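Local coordinates for 3-methyladenine DNA glycosylase (Helicobacter pylori, PDB 1PU6), which removes alkylated bases such as 3-methyladenine from DNA as a helix-hairpin-helix glycosylase of base excision repair, at residues 129-134 with 166-171; 150-155 with 208-213; 133-138 with 144-149; 155-160 with 172-177; 102-107 with 120-125. One frame throughout, in Å; residues are numbered along the deposited sequence.

Contact 1. Residues 129-134 with 166-171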
# COMPACT_ATOMS: atom_id res chain seq x y z
N ILE A 129 11.17 -6.26 3.66
CA ILE A 129 9.91 -5.52 3.63
C ILE A 129 10.01 -4.36 4.63
O ILE A 129 10.07 -4.59 5.85
CB ILE A 129 8.71 -6.44 3.98
CG1 ILE A 129 8.57 -7.55 2.92
CG2 ILE A 129 7.37 -5.59 4.14
CD1 ILE A 129 7.33 -8.34 3.01
N GLY A 130 10.03 -3.12 4.13
CA GLY A 130 10.06 -1.96 5.02
C GLY A 130 8.67 -1.58 5.56
O GLY A 130 7.64 -2.22 5.23
N LYS A 131 8.65 -0.58 6.43
CA LYS A 131 7.38 -0.19 7.07
C LYS A 131 6.32 0.28 6.09
O LYS A 131 5.14 -0.08 6.24
CB LYS A 131 7.64 0.86 8.17
CG LYS A 131 8.22 0.22 9.37
CD LYS A 131 8.56 1.28 10.41
CE LYS A 131 9.14 0.59 11.65
NZ LYS A 131 9.40 1.54 12.68
N GLU A 132 6.71 1.07 5.09
CA GLU A 132 5.75 1.56 4.09
C GLU A 132 5.10 0.40 3.37
O GLU A 132 3.86 0.39 3.20
CB GLU A 132 6.44 2.55 3.13
CG GLU A 132 5.46 3.16 2.11
CD GLU A 132 6.15 4.12 1.13
OE1 GLU A 132 5.63 4.36 -0.01
OE2 GLU A 132 7.22 4.66 1.48
N SER A 133 5.90 -0.58 2.93
CA SER A 133 5.37 -1.76 2.22
C SER A 133 4.51 -2.61 3.16
O SER A 133 3.40 -3.08 2.74
CB SER A 133 6.50 -2.63 1.67
OG SER A 133 7.07 -2.04 0.47
N ALA A 134 4.96 -2.82 4.41
CA ALA A 134 4.15 -3.65 5.36
C ALA A 134 2.77 -2.96 5.60
O ALA A 134 1.71 -3.62 5.59
CB ALA A 134 4.83 -3.79 6.71
N ASP A 166 10.46 10.39 11.97
CA ASP A 166 10.31 8.98 12.32
C ASP A 166 9.02 8.41 11.74
O ASP A 166 7.95 9.00 11.95
CB ASP A 166 10.32 8.83 13.83
CG ASP A 166 10.13 7.42 14.26
OD1 ASP A 166 11.13 6.65 14.26
OD2 ASP A 166 8.99 6.98 14.59
N TYR A 167 9.12 7.26 11.06
CA TYR A 167 7.93 6.70 10.37
C TYR A 167 6.75 6.51 11.35
O TYR A 167 5.64 6.92 11.03
CB TYR A 167 8.27 5.33 9.67
CG TYR A 167 7.12 4.74 8.89
CD1 TYR A 167 7.12 4.79 7.48
CD2 TYR A 167 6.02 4.19 9.55
CE1 TYR A 167 6.05 4.29 6.75
CE2 TYR A 167 4.95 3.74 8.86
CZ TYR A 167 4.96 3.76 7.46
OH TYR A 167 3.85 3.28 6.78
N ASP A 168 6.95 5.86 12.50
CA ASP A 168 5.80 5.51 13.35
C ASP A 168 5.12 6.73 14.00
O ASP A 168 3.90 6.75 14.26
CB ASP A 168 6.19 4.53 14.46
CG ASP A 168 6.54 3.13 13.92
OD1 ASP A 168 7.23 2.35 14.62
OD2 ASP A 168 6.21 2.73 12.80
N GLU A 169 5.92 7.75 14.28
CA GLU A 169 5.39 9.00 14.83
C GLU A 169 4.65 9.83 13.79
O GLU A 169 3.63 10.40 14.08
CB GLU A 169 6.55 9.81 15.42
CG GLU A 169 7.12 9.05 16.64
CD GLU A 169 8.27 9.78 17.33
OE1 GLU A 169 8.92 9.16 18.23
OE2 GLU A 169 8.50 10.97 17.02
N LEU A 170 5.13 9.79 12.55
CA LEU A 170 4.46 10.44 11.43
C LEU A 170 3.09 9.75 11.18
O LEU A 170 2.04 10.37 11.02
CB LEU A 170 5.35 10.28 10.21
CG LEU A 170 5.26 11.23 9.04
CD1 LEU A 170 5.71 10.67 7.68
CD2 LEU A 170 4.47 12.54 9.03
N GLN A 171 3.12 8.41 11.16
CA GLN A 171 1.89 7.65 11.09
C GLN A 171 0.89 7.97 12.26
O GLN A 171 -0.33 8.11 12.06
CB GLN A 171 2.21 6.18 11.10
CG GLN A 171 1.02 5.28 11.11
CD GLN A 171 1.49 3.84 10.93
OE1 GLN A 171 2.18 3.31 11.82
NE2 GLN A 171 1.16 3.23 9.78
O HOH W 1 9.58 4.54 13.15

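Contact 2. Residues 150-155 with 208-213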
# COMPACT_ATOMS: atom_id res chain seq x y z
N ASP A 150 4.93 7.96 4.10
CA ASP A 150 6.00 7.81 3.08
C ASP A 150 6.71 9.17 2.94
O ASP A 150 6.35 10.13 3.63
CB ASP A 150 5.39 7.42 1.70
CG ASP A 150 4.29 8.36 1.24
OD1 ASP A 150 3.74 8.13 0.13
OD2 ASP A 150 3.91 9.36 1.89
N LYS A 151 7.71 9.25 2.05
CA LYS A 151 8.44 10.50 1.80
C LYS A 151 7.47 11.62 1.38
O LYS A 151 7.60 12.77 1.83
CB LYS A 151 9.53 10.32 0.73
CG LYS A 151 10.48 11.53 0.65
N TYR A 152 6.46 11.29 0.56
CA TYR A 152 5.51 12.34 0.17
C TYR A 152 4.83 12.95 1.39
O TYR A 152 4.67 14.16 1.46
CB TYR A 152 4.45 11.81 -0.77
CG TYR A 152 4.87 11.44 -2.16
CD1 TYR A 152 4.49 10.22 -2.71
CD2 TYR A 152 5.58 12.33 -2.96
CE1 TYR A 152 4.82 9.85 -4.02
CE2 TYR A 152 5.92 11.98 -4.27
CZ TYR A 152 5.52 10.73 -4.80
OH TYR A 152 5.87 10.35 -6.08
N SER A 153 4.40 12.11 2.34
CA SER A 153 3.65 12.59 3.52
C SER A 153 4.56 13.45 4.37
O SER A 153 4.13 14.45 4.95
CB SER A 153 3.17 11.40 4.39
OG SER A 153 2.33 10.57 3.61
N TYR A 154 5.80 12.99 4.54
CA TYR A 154 6.79 13.77 5.28
C TYR A 154 6.96 15.16 4.70
O TYR A 154 6.95 16.14 5.44
CB TYR A 154 8.14 13.01 5.31
CG TYR A 154 9.24 13.84 5.89
CD1 TYR A 154 9.35 14.08 7.26
CD2 TYR A 154 10.18 14.41 5.04
CE1 TYR A 154 10.39 14.88 7.76
CE2 TYR A 154 11.20 15.17 5.50
CZ TYR A 154 11.30 15.43 6.86
OH TYR A 154 12.34 16.22 7.26
N LEU A 155 7.19 15.25 3.39
CA LEU A 155 7.46 16.52 2.72
C LEU A 155 6.25 17.40 2.72
O LEU A 155 6.39 18.62 2.88
CB LEU A 155 7.91 16.30 1.25
CG LEU A 155 9.31 15.67 1.08
CD1 LEU A 155 9.55 15.31 -0.37
CD2 LEU A 155 10.41 16.61 1.60
N GLU A 208 -1.59 11.87 -4.56
CA GLU A 208 -2.05 12.57 -5.79
C GLU A 208 -1.69 14.03 -5.74
O GLU A 208 -1.18 14.57 -6.75
CB GLU A 208 -3.55 12.38 -6.02
CG GLU A 208 -3.91 10.92 -6.27
CD GLU A 208 -3.33 10.32 -7.57
OE1 GLU A 208 -3.45 9.04 -7.68
OE2 GLU A 208 -2.79 11.07 -8.46
N PHE A 209 -1.88 14.65 -4.56
CA PHE A 209 -1.49 16.05 -4.37
C PHE A 209 0.02 16.23 -4.67
O PHE A 209 0.41 17.17 -5.40
CB PHE A 209 -1.91 16.52 -2.97
CG PHE A 209 -1.53 17.91 -2.66
CD1 PHE A 209 -0.21 18.26 -2.28
CD2 PHE A 209 -2.50 18.90 -2.75
CE1 PHE A 209 0.12 19.58 -2.02
CE2 PHE A 209 -2.20 20.22 -2.47
CZ PHE A 209 -0.88 20.57 -2.10
N SER A 210 0.84 15.32 -4.15
CA SER A 210 2.30 15.45 -4.29
C SER A 210 2.83 15.21 -5.72
O SER A 210 3.76 15.91 -6.19
CB SER A 210 2.98 14.53 -3.28
OG SER A 210 2.52 14.85 -1.98
N LYS A 211 2.25 14.24 -6.43
CA LYS A 211 2.68 13.94 -7.82
C LYS A 211 2.38 15.06 -8.75
O LYS A 211 3.16 15.35 -9.69
CB LYS A 211 1.99 12.69 -8.38
CG LYS A 211 2.49 11.46 -7.74
CD LYS A 211 1.96 10.24 -8.42
CE LYS A 211 2.89 9.07 -8.16
NZ LYS A 211 2.25 7.82 -8.68
N GLN A 212 1.22 15.69 -8.56
CA GLN A 212 0.86 16.86 -9.36
C GLN A 212 1.74 18.06 -9.07
O GLN A 212 2.12 18.82 -9.99
CB GLN A 212 -0.59 17.24 -9.10
CG GLN A 212 -1.54 16.28 -9.76
CD GLN A 212 -2.99 16.54 -9.40
OE1 GLN A 212 -3.74 15.60 -9.10
NE2 GLN A 212 -3.40 17.81 -9.42
N LYS A 213 2.04 18.28 -7.79
CA LYS A 213 2.94 19.37 -7.43
C LYS A 213 4.24 19.24 -8.26
O LYS A 213 4.77 20.24 -8.75
CB LYS A 213 3.22 19.38 -5.93
CG LYS A 213 3.58 20.77 -5.38
CD LYS A 213 2.51 21.33 -4.43
CE LYS A 213 2.95 22.68 -3.77
NZ LYS A 213 2.93 22.63 -2.24
O HOH W 2 4.73 15.88 -0.77

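Contact 3. Residues 133-138 with 144-149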
# COMPACT_ATOMS: atom_id res chain seq x y z
N SER A 133 5.90 -0.58 2.93
CA SER A 133 5.37 -1.76 2.22
C SER A 133 4.51 -2.61 3.16
O SER A 133 3.40 -3.08 2.74
CB SER A 133 6.50 -2.63 1.67
OG SER A 133 7.07 -2.04 0.47
N ALA A 134 4.96 -2.82 4.41
CA ALA A 134 4.15 -3.65 5.36
C ALA A 134 2.77 -2.96 5.60
O ALA A 134 1.71 -3.62 5.59
CB ALA A 134 4.83 -3.79 6.71
N ASP A 135 2.80 -1.67 5.82
CA ASP A 135 1.51 -0.97 6.09
C ASP A 135 0.62 -0.92 4.85
O ASP A 135 -0.64 -0.98 4.97
CB ASP A 135 1.81 0.41 6.60
CG ASP A 135 2.31 0.39 8.04
OD1 ASP A 135 2.90 1.39 8.49
OD2 ASP A 135 2.21 -0.64 8.77
N ALA A 136 1.22 -0.79 3.67
CA ALA A 136 0.41 -0.80 2.43
C ALA A 136 -0.26 -2.16 2.23
O ALA A 136 -1.42 -2.25 1.78
CB ALA A 136 1.28 -0.41 1.20
N ILE A 137 0.45 -3.24 2.59
CA ILE A 137 -0.19 -4.56 2.55
C ILE A 137 -1.37 -4.60 3.56
O ILE A 137 -2.50 -5.04 3.24
CB ILE A 137 0.85 -5.68 2.87
CG1 ILE A 137 1.89 -5.77 1.73
CG2 ILE A 137 0.13 -7.06 3.16
CD1 ILE A 137 3.16 -6.64 2.09
N LEU A 138 -1.12 -4.16 4.81
CA LEU A 138 -2.20 -4.20 5.84
C LEU A 138 -3.46 -3.39 5.43
O LEU A 138 -4.62 -3.87 5.58
CB LEU A 138 -1.73 -3.66 7.19
CG LEU A 138 -0.71 -4.58 7.86
CD1 LEU A 138 -0.03 -3.90 9.05
CD2 LEU A 138 -1.27 -5.95 8.29
N LYS A 144 -7.16 -3.46 6.93
CA LYS A 144 -6.93 -3.11 8.35
C LYS A 144 -6.91 -1.62 8.55
O LYS A 144 -6.62 -0.85 7.59
CB LYS A 144 -5.57 -3.61 8.83
CG LYS A 144 -5.34 -5.06 8.66
CD LYS A 144 -6.26 -5.87 9.41
CE LYS A 144 -5.65 -7.29 9.46
NZ LYS A 144 -6.53 -8.14 10.28
N GLU A 145 -7.21 -1.21 9.79
CA GLU A 145 -7.25 0.23 10.13
C GLU A 145 -5.84 0.75 10.36
O GLU A 145 -5.41 0.91 11.49
CB GLU A 145 -8.17 0.51 11.35
CG GLU A 145 -9.63 0.16 11.06
CD GLU A 145 -10.54 0.13 12.30
OE1 GLU A 145 -11.79 0.03 12.07
OE2 GLU A 145 -10.05 0.14 13.50
N VAL A 146 -5.11 0.93 9.26
CA VAL A 146 -3.72 1.40 9.26
C VAL A 146 -3.59 2.48 8.20
O VAL A 146 -4.05 2.29 7.04
CB VAL A 146 -2.79 0.22 8.83
CG1 VAL A 146 -1.40 0.69 8.60
CG2 VAL A 146 -2.85 -0.85 9.95
N MET A 147 -2.97 3.61 8.53
CA MET A 147 -2.68 4.64 7.50
C MET A 147 -1.20 4.59 7.05
O MET A 147 -0.31 4.78 7.87
CB MET A 147 -3.01 6.06 7.97
CG MET A 147 -3.14 7.02 6.62
SD MET A 147 -3.77 8.50 7.04
CE MET A 147 -2.91 9.53 5.79
N VAL A 148 -0.95 4.37 5.77
CA VAL A 148 0.41 4.33 5.22
C VAL A 148 0.94 5.77 5.22
O VAL A 148 0.18 6.71 4.93
CB VAL A 148 0.36 3.86 3.76
CG1 VAL A 148 1.73 4.00 3.07
CG2 VAL A 148 -0.14 2.41 3.72
N VAL A 149 2.23 5.92 5.58
CA VAL A 149 2.97 7.18 5.33
C VAL A 149 4.24 6.91 4.56
O VAL A 149 4.58 5.74 4.32
CB VAL A 149 3.25 8.00 6.64
CG1 VAL A 149 1.87 8.40 7.30
CG2 VAL A 149 4.15 7.23 7.61

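Contact 4. Residues 155-160 with 172-177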
# COMPACT_ATOMS: atom_id res chain seq x y z
N LEU A 155 7.19 15.25 3.39
CA LEU A 155 7.46 16.52 2.72
C LEU A 155 6.25 17.40 2.72
O LEU A 155 6.39 18.62 2.88
CB LEU A 155 7.91 16.30 1.25
CG LEU A 155 9.31 15.67 1.08
CD1 LEU A 155 9.55 15.31 -0.37
CD2 LEU A 155 10.41 16.61 1.60
N PHE A 156 5.05 16.79 2.54
CA PHE A 156 3.76 17.50 2.60
C PHE A 156 3.57 18.16 3.98
O PHE A 156 3.23 19.35 4.07
CB PHE A 156 2.62 16.49 2.27
CG PHE A 156 1.23 17.07 2.44
CD1 PHE A 156 0.58 17.06 3.67
CD2 PHE A 156 0.56 17.59 1.34
CE1 PHE A 156 -0.70 17.61 3.80
CE2 PHE A 156 -0.73 18.12 1.45
CZ PHE A 156 -1.37 18.12 2.67
N LEU A 157 3.81 17.42 5.06
CA LEU A 157 3.64 17.98 6.41
C LEU A 157 4.71 19.02 6.72
O LEU A 157 4.40 20.06 7.31
CB LEU A 157 3.69 16.88 7.45
CG LEU A 157 2.52 16.44 8.27
CD1 LEU A 157 3.00 15.61 9.52
CD2 LEU A 157 1.52 17.56 8.68
N LYS A 158 5.94 18.78 6.26
CA LYS A 158 7.07 19.72 6.44
C LYS A 158 6.73 21.06 5.80
O LYS A 158 7.05 22.12 6.38
CB LYS A 158 8.37 19.12 5.84
CG LYS A 158 9.67 19.96 6.00
CD LYS A 158 10.81 19.39 5.16
CE LYS A 158 12.02 20.37 5.15
NZ LYS A 158 13.28 19.73 4.62
N LYS A 159 6.08 21.06 4.64
CA LYS A 159 5.72 22.32 3.97
C LYS A 159 4.70 23.09 4.81
O LYS A 159 4.69 24.34 4.80
CB LYS A 159 5.22 22.07 2.55
CG LYS A 159 4.84 23.35 1.78
N LEU A 160 3.87 22.36 5.56
CA LEU A 160 2.90 22.98 6.47
C LEU A 160 3.50 23.36 7.84
O LEU A 160 2.79 23.91 8.69
CB LEU A 160 1.70 22.04 6.69
CG LEU A 160 0.89 21.73 5.44
CD1 LEU A 160 -0.11 20.61 5.75
CD2 LEU A 160 0.20 23.00 4.94
N HIS A 172 1.40 8.03 13.49
CA HIS A 172 0.52 8.27 14.61
C HIS A 172 -0.09 9.66 14.53
O HIS A 172 -1.27 9.83 14.85
CB HIS A 172 1.28 8.14 15.96
CG HIS A 172 0.36 8.13 17.16
ND1 HIS A 172 0.68 8.72 18.36
CD2 HIS A 172 -0.86 7.56 17.34
CE1 HIS A 172 -0.31 8.55 19.23
NE2 HIS A 172 -1.27 7.88 18.63
N PHE A 173 0.70 10.65 14.08
CA PHE A 173 0.13 11.98 13.85
C PHE A 173 -1.05 11.89 12.89
O PHE A 173 -2.14 12.47 13.14
CB PHE A 173 1.19 12.95 13.20
CG PHE A 173 0.57 14.26 12.73
CD1 PHE A 173 0.08 14.40 11.41
CD2 PHE A 173 0.42 15.35 13.61
CE1 PHE A 173 -0.48 15.57 10.98
CE2 PHE A 173 -0.18 16.56 13.16
CZ PHE A 173 -0.64 16.65 11.85
N PHE A 174 -0.88 11.18 11.76
CA PHE A 174 -1.99 11.09 10.77
C PHE A 174 -3.20 10.30 11.30
O PHE A 174 -4.36 10.75 11.17
CB PHE A 174 -1.48 10.57 9.43
CG PHE A 174 -0.92 11.66 8.54
CD1 PHE A 174 -1.77 12.56 7.88
CD2 PHE A 174 0.48 11.82 8.38
CE1 PHE A 174 -1.26 13.61 7.08
CE2 PHE A 174 1.03 12.85 7.56
CZ PHE A 174 0.15 13.75 6.91
N GLU A 175 -2.95 9.20 12.01
CA GLU A 175 -4.06 8.39 12.56
C GLU A 175 -4.81 9.10 13.68
O GLU A 175 -6.06 9.05 13.73
CB GLU A 175 -3.56 7.01 13.07
CG GLU A 175 -3.18 6.11 11.89
CD GLU A 175 -2.59 4.76 12.30
OE1 GLU A 175 -2.21 3.93 11.41
OE2 GLU A 175 -2.52 4.50 13.53
N LYS A 176 -4.07 9.66 14.63
CA LYS A 176 -4.74 10.15 15.84
C LYS A 176 -5.73 11.30 15.60
O LYS A 176 -6.75 11.40 16.30
CB LYS A 176 -3.70 10.49 16.93
CG LYS A 176 -2.99 11.81 16.80
CD LYS A 176 -1.73 11.81 17.74
CE LYS A 176 -1.45 13.14 18.42
NZ LYS A 176 -2.57 13.60 19.30
N GLY A 177 -5.45 12.18 14.64
CA GLY A 177 -6.38 13.27 14.34
C GLY A 177 -7.72 12.71 13.84
O GLY A 177 -8.76 13.25 14.16

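Contact 5. Residues 102-107 with 120-125. Unlike the reference sequence in segment 102-107: Gly102 (reference Lys). Unlike the reference sequence in segment 120-125: Arg120 (reference Lys).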
# COMPACT_ATOMS: atom_id res chain seq x y z
N GLY A 102 6.03 -17.89 0.26
CA GLY A 102 6.23 -19.16 0.94
C GLY A 102 5.90 -19.09 2.44
O GLY A 102 5.33 -20.02 3.03
N ASN A 103 6.25 -17.98 3.08
CA ASN A 103 6.02 -17.89 4.54
C ASN A 103 4.54 -17.63 4.85
O ASN A 103 4.03 -18.05 5.90
CB ASN A 103 6.93 -16.81 5.16
CG ASN A 103 8.30 -17.31 5.44
OD1 ASN A 103 8.50 -18.51 5.71
ND2 ASN A 103 9.27 -16.45 5.39
N ILE A 104 3.83 -16.97 3.93
CA ILE A 104 2.37 -16.82 4.13
C ILE A 104 1.71 -18.20 4.13
O ILE A 104 0.86 -18.52 4.97
CB ILE A 104 1.73 -15.94 3.03
CG1 ILE A 104 2.18 -14.49 3.18
CG2 ILE A 104 0.16 -16.04 3.09
CD1 ILE A 104 1.70 -13.58 2.01
N LEU A 105 2.10 -19.03 3.18
CA LEU A 105 1.52 -20.40 3.14
C LEU A 105 1.86 -21.18 4.40
O LEU A 105 0.99 -21.88 4.99
CB LEU A 105 2.02 -21.12 1.88
CG LEU A 105 1.45 -20.57 0.55
CD1 LEU A 105 2.29 -21.03 -0.67
CD2 LEU A 105 -0.03 -20.97 0.38
N LYS A 106 3.11 -21.09 4.83
CA LYS A 106 3.55 -21.82 6.03
C LYS A 106 2.81 -21.43 7.31
O LYS A 106 2.40 -22.31 8.09
CB LYS A 106 5.07 -21.63 6.21
CG LYS A 106 5.62 -22.47 7.38
CD LYS A 106 7.16 -22.46 7.31
CE LYS A 106 7.76 -21.10 7.63
NZ LYS A 106 7.44 -20.61 9.04
N ASP A 107 2.61 -20.12 7.50
CA ASP A 107 2.09 -19.62 8.79
C ASP A 107 0.58 -19.40 8.83
O ASP A 107 -0.06 -19.41 9.93
CB ASP A 107 2.83 -18.35 9.22
CG ASP A 107 4.28 -18.66 9.60
OD1 ASP A 107 5.05 -17.67 9.74
OD2 ASP A 107 4.73 -19.85 9.78
N ARG A 120 1.42 -6.50 11.65
CA ARG A 120 2.52 -5.71 11.11
C ARG A 120 3.90 -6.34 11.44
O ARG A 120 4.80 -6.37 10.57
CB ARG A 120 2.43 -4.31 11.68
CG ARG A 120 3.43 -3.39 11.02
CD ARG A 120 3.73 -2.23 11.86
NE ARG A 120 3.98 -1.02 11.08
CZ ARG A 120 4.71 0.01 11.50
NH1 ARG A 120 5.39 -0.04 12.68
NH2 ARG A 120 4.78 1.11 10.72
N GLU A 121 4.07 -6.83 12.67
CA GLU A 121 5.39 -7.35 13.05
C GLU A 121 5.74 -8.62 12.28
O GLU A 121 6.93 -8.85 11.96
CB GLU A 121 5.42 -7.55 14.57
CG GLU A 121 5.34 -6.21 15.33
CD GLU A 121 3.90 -5.61 15.36
OE1 GLU A 121 3.78 -4.33 15.41
OE2 GLU A 121 2.84 -6.36 15.29
N TRP A 122 4.73 -9.45 11.98
CA TRP A 122 4.98 -10.61 11.14
C TRP A 122 5.54 -10.16 9.74
O TRP A 122 6.55 -10.69 9.23
CB TRP A 122 3.67 -11.40 10.98
CG TRP A 122 3.93 -12.74 10.27
CD1 TRP A 122 4.14 -13.97 10.89
CD2 TRP A 122 3.98 -12.98 8.85
NE1 TRP A 122 4.41 -14.93 9.92
CE2 TRP A 122 4.24 -14.37 8.67
CE3 TRP A 122 3.81 -12.16 7.72
CZ2 TRP A 122 4.40 -14.96 7.37
CZ3 TRP A 122 3.92 -12.76 6.42
CH2 TRP A 122 4.24 -14.14 6.28
N LEU A 123 4.95 -9.12 9.17
CA LEU A 123 5.41 -8.64 7.81
C LEU A 123 6.85 -8.04 7.90
O LEU A 123 7.69 -8.30 7.00
CB LEU A 123 4.44 -7.59 7.29
CG LEU A 123 3.10 -8.20 6.84
CD1 LEU A 123 2.07 -7.05 6.66
CD2 LEU A 123 3.27 -9.03 5.51
N LEU A 124 7.12 -7.31 8.99
CA LEU A 124 8.46 -6.73 9.16
C LEU A 124 9.55 -7.80 9.36
O LEU A 124 10.74 -7.54 9.09
CB LEU A 124 8.51 -5.71 10.30
CG LEU A 124 7.64 -4.49 9.99
CD1 LEU A 124 7.49 -3.66 11.30
CD2 LEU A 124 8.19 -3.60 8.82
N ASP A 125 9.15 -8.99 9.83
CA ASP A 125 10.08 -10.10 9.92
C ASP A 125 10.36 -10.83 8.60
O ASP A 125 11.13 -11.83 8.55
CB ASP A 125 9.58 -11.10 10.99
CG ASP A 125 9.88 -10.56 12.41
OD1 ASP A 125 9.20 -10.98 13.38
OD2 ASP A 125 10.79 -9.73 12.59

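Contact 1. Residues 129-134 with 166-171
Lys131 lies across the ring of Tyr167. Its CB sits 3.8 Å from the centroid of that ring, almost exactly on the normal, which makes a CH-pi contact over one face. Lys131 opens helix 131-141, the second helix of the helix-hairpin-helix motif, and Gly130 at the end of the hairpin is its N-cap. Tyr167 opens helix 167-179, so the two helices meet near their first turns. The two side chains run past each other in opposite directions. Tyr167 has CG anti to its backbone N (chi1 -177°), which turns the ring toward helix 131-141. The ring also reaches the next residue obliquely, with CE1 3.7 Å from the backbone N of Glu132. Its hydroxyl is hydrogen-bonded to Asp135, one turn further along the same helix.

The extended chain of Lys131 carries its amino group on to Asp168, and the two side chains cross at about a right angle. NZ forms a salt bridge with OD1 of Asp168 at 3.0 Å, meeting the carboxylate from above its plane. OD2 of Asp168 has a second cationic partner in Arg120. Asp166 N-caps helix 167-179, with OD2 accepting from Glu169 N at 3.2 Å. One water accepts from Lys131 NZ at 3.0 Å and from Asp168 N at 3.0 Å, and donates weakly to Asp166 OD1.

Contact 2. Residues 150-155 with 208-213
Tyr152 packs on Ser210 where helix 151-159 meets the C-terminal helix 207-215 of this all-helical fold. The direct contacts are van der Waals. CB of Ser210 approaches the tyrosine ring obliquely, 3.4 Å from CD2 of Tyr152. A chi1 of -70° keeps the ring of Tyr152 beside its own backbone N and swings it toward helix 207-215. The hydroxyl end extends as far as the chain of Lys211. There OH of Tyr152 lies 3.9 Å from CE of Lys211. The lysine amino group goes elsewhere, to a salt bridge with Glu46.

The polar link is a single water. It donates to Tyr152 O at 2.8 Å and to Ser210 OG at 2.7 Å. The same OG is hydrogen-bonded to the carbonyl of Ile206, a turn earlier.

The third interaction is a cap within segment 150-155. Asp150 is the N-cap of helix 151-159, and its OD2 is gripped twice by Ser153. Ser153 N lies 2.8 Å and Ser153 OG 2.6 Å from Asp150 OD2, reaching it from opposite faces of the carboxylate plane.

Contact 3. Residues 133-138 with 144-149
Val148 rests CG2 on the backbone of helix 131-141, 3.5 Å from the N of Ala136. Val148 CG2 is also 4.0 Å from CB of Ala136. The two branches of Val146 reach residues about one turn apart, Asp135 and Leu138. Val146 CG1 lies 3.8 Å from CG of Asp135, and Val146 CG2 lies 4.1 Å from CB of Leu138. At the far end Lys144 N donates to Leu138 O at 2.9 Å, with a nearly straight N-H...O angle of 166°. Its CB and CG also press against that carbonyl oxygen. The lysine chain then bends at chi2 (-63°) and leads away, and NZ bonds to the carbonyl of Gln116.

Segment 144-149, irregular and with an inverse gamma turn at Glu145, runs back beside the helix it has just left. It ends next to Asp150, probably the aspartate that gives the HhH-GPD family its final letter. The second shell fixes both sides. Helix 195-203 covers Val148 through His203, while helix 31-39 packs on Ala136 through Ala37. Besides Tyr167, Asp135 OD1 has Arg120 as salt-bridge partner and Gln171 as donor. Burial beside valines would disfavour the charge, but Arg120 and the two donors on OD1 probably keep the carboxylate ionised.

Contact 4. Residues 155-160 with 172-177
Leu157 points from helix 151-159 at two rings of helix 167-179, Phe173 and Phe174. Just before it, Phe156 stands at the margin of the contact. Its ring meets Phe209 edge-to-face and packs on Ile7 and Leu11 of the N-terminal helix 4-12.

Leu157 itself carries the packing. Its chi1 of -112° is away from a staggered value, and the branched end fits against both rings. Leu157 CD2 is 3.6 Å from Phe173 CE1, and Leu157 CD1 is 3.7 Å from Phe173 CD1. Leu157 CG lies 3.8 Å from Phe174 CZ. Both rings are met obliquely, and both come from the direction opposite to the leucine. The result is plain apolar packing between helices 151-159 and 167-179, which follow each other in the helical HhH-GPD fold. Ile7 of helix 4-12 also packs on Leu157 and on Phe173.

The two rings also touch each other. CD1 of Phe173 stands 4.0 Å above the plane of the Phe174 ring, toward its rim. Phe174 reaches deeper, where it packs on Val149 and Ile206.

Contact 5. Residues 102-107 with 120-125
Helix 102-107 and helix 120-124 are held well apart at Trp122. Their axes come no closer than 12.1 Å, and their N-to-C directions differ by 135°, so they run roughly antiparallel. The nearest CA atoms, those of Ile104 and Leu123, are 9.5 Å apart. The indole of Trp122 spans this gap. With chi1 at -172° the ring is sent straight at the other helix.

The ring is met along its edge. At one end NE1 of Trp122 donates to OD1 of Asp107 at 2.8 Å, with an N-H...O angle of 158°. The oxygen lies in the ring plane and uses its anti lone pair, though the carboxylate itself stands steeply to the ring. Further along the edge, CZ2 of Trp122 is 3.4 Å from the carbonyl O of Asn103. CH2 of Trp122 then packs on CG1 of Ile104 at 3.7 Å, the two side chains crossing at about a right angle.

Asp107 is held from a second direction, since Lys106 NZ forms a salt bridge with Asp107 OD2 at 2.9 Å. Two bonds on different oxygens should limit its rotation. The amide end of Asn103 turns to Gln126, and Phe108 meets the indole edge-to-face.

Helix 120-124 is the first helix of the helix-hairpin-helix motif. Trp122 thus packs the first helix of the motif against the long helix 90-108.

Contacts 1 and 3 are the closest pair, with centres about 8 Å apart, and both use helix 131-141. Arg120 of contact 5 ties three contacts together: NH1 is 2.9 Å from Asp168 OD2 of contact 1, and NH2 is 2.9 Å from Asp135 OD1 of contact 3. Contact 4 joins contact 3 where Glu175 OE1 meets Met147 N at 3.0 Å. Contacts 2 and 5 lie about 29 Å apart between centres. Asp150, probably the family's conserved aspartate, is the N-cap in contact 2 and follows directly on contact 3. Glu132 OE2 of contact 1 packs 3.3 Å from Asp150 CB. Glu132 and Lys211 side chains each lie about 5 Å from bound beta-mercaptoethanol, probably a crystallisation additive that may mark a pocket.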